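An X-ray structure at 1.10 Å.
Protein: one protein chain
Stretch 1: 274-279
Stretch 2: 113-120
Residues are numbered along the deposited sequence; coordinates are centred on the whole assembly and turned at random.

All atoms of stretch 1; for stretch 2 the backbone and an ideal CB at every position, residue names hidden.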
# COMPACT_ATOMS: atom_id res chain seq x y z
N THR A 274 7.54 3.18 12.78
CA THR A 274 7.08 1.92 13.32
C THR A 274 6.56 1.09 12.15
O THR A 274 5.69 1.55 11.40
CB THR A 274 5.99 2.17 14.35
OG1 THR A 274 6.55 2.92 15.44
CG2 THR A 274 5.39 0.87 14.86
N GLN A 275 7.15 -0.09 11.96
CA GLN A 275 6.75 -1.00 10.90
C GLN A 275 5.63 -1.88 11.43
O GLN A 275 5.83 -2.65 12.38
CB GLN A 275 7.94 -1.85 10.46
CG GLN A 275 7.59 -2.86 9.39
CD GLN A 275 7.20 -2.22 8.08
OE1 GLN A 275 8.00 -1.52 7.45
NE2 GLN A 275 5.95 -2.42 7.67
N ASP A 276 4.45 -1.74 10.83
CA ASP A 276 3.29 -2.58 11.11
C ASP A 276 3.30 -3.75 10.12
O ASP A 276 4.35 -4.08 9.54
CB ASP A 276 1.99 -1.78 11.01
CG ASP A 276 1.98 -0.50 11.86
OD1 ASP A 276 2.79 -0.30 12.79
OD2 ASP A 276 1.08 0.32 11.55
N LEU A 277 2.16 -4.40 9.89
CA LEU A 277 2.08 -5.44 8.87
C LEU A 277 1.88 -4.71 7.55
O LEU A 277 0.77 -4.32 7.18
CB LEU A 277 0.96 -6.44 9.17
CG LEU A 277 1.24 -7.84 8.61
CD1 LEU A 277 2.38 -8.52 9.36
CD2 LEU A 277 -0.02 -8.71 8.65
N MET A 278 3.01 -4.48 6.86
CA MET A 278 3.12 -3.68 5.64
C MET A 278 2.85 -2.18 5.81
O MET A 278 3.63 -1.37 5.32
CB MET A 278 2.34 -4.28 4.46
CG MET A 278 2.94 -5.61 4.01
SD MET A 278 4.58 -5.38 3.29
CE MET A 278 5.34 -6.96 3.65
N TRP A 279 1.77 -1.79 6.50
CA TRP A 279 1.59 -0.37 6.82
C TRP A 279 2.78 0.12 7.64
O TRP A 279 3.43 -0.65 8.36
CB TRP A 279 0.31 -0.14 7.63
CG TRP A 279 -0.94 -0.35 6.87
CD1 TRP A 279 -1.81 -1.39 7.01
CD2 TRP A 279 -1.50 0.50 5.86
NE1 TRP A 279 -2.87 -1.24 6.15
CE2 TRP A 279 -2.70 -0.08 5.43
CE3 TRP A 279 -1.09 1.71 5.28
CZ2 TRP A 279 -3.50 0.50 4.45
CZ3 TRP A 279 -1.89 2.29 4.30
CH2 TRP A 279 -3.08 1.68 3.90
N UNK A 113 6.84 -15.81 9.39
CA UNK A 113 5.86 -15.08 8.59
C UNK A 113 5.86 -13.60 8.97
O UNK A 113 5.78 -12.72 8.10
CB UNK A 113 4.46 -15.68 8.77
N UNK A 114 5.99 -13.30 10.26
CA UNK A 114 6.07 -11.91 10.70
C UNK A 114 7.24 -11.20 10.03
O UNK A 114 7.11 -10.04 9.61
CB UNK A 114 6.21 -11.84 12.22
N UNK A 115 8.39 -11.88 9.92
CA UNK A 115 9.54 -11.26 9.26
C UNK A 115 9.20 -10.85 7.83
O UNK A 115 9.51 -9.73 7.41
CB UNK A 115 10.73 -12.22 9.26
N UNK A 116 8.60 -11.74 7.04
CA UNK A 116 8.28 -11.32 5.67
C UNK A 116 7.18 -10.27 5.65
O UNK A 116 7.11 -9.46 4.71
CB UNK A 116 7.86 -12.53 4.83
N UNK A 117 6.31 -10.24 6.67
CA UNK A 117 5.28 -9.21 6.75
C UNK A 117 5.75 -7.85 7.22
O UNK A 117 4.96 -6.90 7.20
CB UNK A 117 4.17 -9.69 7.69
N UNK A 118 7.01 -7.74 7.65
CA UNK A 118 7.55 -6.52 8.22
C UNK A 118 8.87 -6.13 7.55
O UNK A 118 9.57 -5.25 8.07
CB UNK A 118 7.75 -6.69 9.73
N UNK A 119 9.22 -6.77 6.44
CA UNK A 119 10.46 -6.49 5.71
C UNK A 119 11.70 -6.80 6.54
O UNK A 119 12.75 -6.19 6.33
CB UNK A 119 10.49 -5.03 5.27
N UNK A 120 11.61 -7.76 7.46
CA UNK A 120 12.76 -8.11 8.28
C UNK A 120 13.32 -9.49 7.99
O UNK A 120 14.14 -10.00 8.77
CB UNK A 120 12.38 -8.02 9.76

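Position 113 lies on a helical turn, and its ideal CB finds nothing of stretch 1 within 5.5 Å. Stretch 1 therefore sets no rule here, and any helix-tolerant residue would do. The deposited residue is Val113, whose carbonyl O accepts a backbone hydrogen bond from the N of position 117.

At 114 the CA-to-CB bond runs sideways to stretch 1, again with nothing near the ideal CB. A long apolar chain could still reach the isobutyl group of Leu277, while a short one would not extend to it; leucine, isoleucine or methionine are all reasonable. The deposited Leu114, with chi1 t and chi2 p, brings its CD1 to 4.2 Å from Leu277 CD1, a modest apolar contact made by the end of the chain.

Position 115 is out of reach of stretch 1, so the visible atoms scarcely limit it. It is Asn115, which works within its own segment: its ND2 donates to the side chain of position 120, tying the helix to the loop that follows.

At 116 CA-to-CB points away, and the side chain is again free of stretch 1, so most helix-compatible residues, polar or apolar, would serve as far as stretch 1 is concerned. The backbone is not, for the methyl CE of Met278 sits 3.2 Å from the carbonyl O of this position. The residue is Val116, whose branches stay clear of the contact.

Position 117 is the most restrictive. Its ideal CB would fall 2.7 Å from Leu277 CD1, a clash, so with stretch 1 as it stands even alanine is too large. The phi/psi of -78/-7 would suit most residues; it is space that asks for glycine, and Gly117 is found. The close approach, 5.4 Å between Leu277 CA and Gly117 CA, accompanies the one direct hydrogen bond between the stretches, from Met278 N to Gly117 O at 3.1 Å.

At 118 the ideal CB lies 3.8 Å from Gln275 CG and 4.3 Å from Asp276 O. A small or beta-branched residue fits such a site: serine, threonine, valine or alanine. Thr118, with chi1 p, places its CG2 3.6 Å from Asp276 O and turns its hydroxyl back to the helix, where OG1 donates to Leu114 O at 2.8 Å.

Position 119 has a positive phi and psi, 63/29, which favours glycine, asparagine or aspartate without excluding others. Its CB is sideways, 4.8 Å from Gln275 OE1, and beyond it stretch 1 offers the Met278 sulfur. A flat, polar-edged ring could use both, and glutamine or asparagine might also serve. His119 does so: Gln275 OE1 lies at the ring edge, 3.7 Å from His119 CD2, while Met278 SD approaches His119 NE2 obliquely at 3.4 Å. One water bridges the two residues: its oxygen is 2.8 Å from His119 NE2, and it donates to Met278 O, with 2.7 Å between the water oxygen and Met278 O.

Position 120 has an ideal CB with nothing nearby, so stretch 1 leaves the choice open. Thr120 completes the loop, its OG1 accepting from Asn115 ND2 at 3.0 Å and its backbone N donating to Asn115 O at 2.9 Å.

Stretch 2 113-120: VLNVGTHT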
# COMPACT_ATOMS: atom_id res chain seq x y z
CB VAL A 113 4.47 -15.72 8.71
CG1 VAL A 113 3.44 -14.98 7.87
CG2 VAL A 113 4.52 -17.18 8.28
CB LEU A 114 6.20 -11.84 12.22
CG LEU A 114 6.10 -10.43 12.81
CD1 LEU A 114 4.71 -9.85 12.62
CD2 LEU A 114 6.49 -10.41 14.28
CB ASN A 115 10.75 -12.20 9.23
CG ASN A 115 11.41 -12.44 10.60
OD1 ASN A 115 11.86 -13.55 10.87
ND2 ASN A 115 11.52 -11.40 11.42
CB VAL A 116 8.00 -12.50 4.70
CG1 VAL A 116 9.25 -13.33 4.49
CG2 VAL A 116 6.84 -13.36 5.16
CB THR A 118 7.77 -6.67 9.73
OG1 THR A 118 8.64 -7.78 9.97
CG2 THR A 118 6.45 -6.88 10.48
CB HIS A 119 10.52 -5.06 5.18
CG HIS A 119 9.35 -4.67 4.35
ND1 HIS A 119 9.01 -5.30 3.17
CD2 HIS A 119 8.42 -3.70 4.54
CE1 HIS A 119 7.93 -4.73 2.68
NE2 HIS A 119 7.55 -3.76 3.49
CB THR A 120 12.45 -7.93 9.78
OG1 THR A 120 11.31 -8.72 10.15
CG2 THR A 120 12.21 -6.46 10.12
O HOH W 1 5.97 -1.45 3.96
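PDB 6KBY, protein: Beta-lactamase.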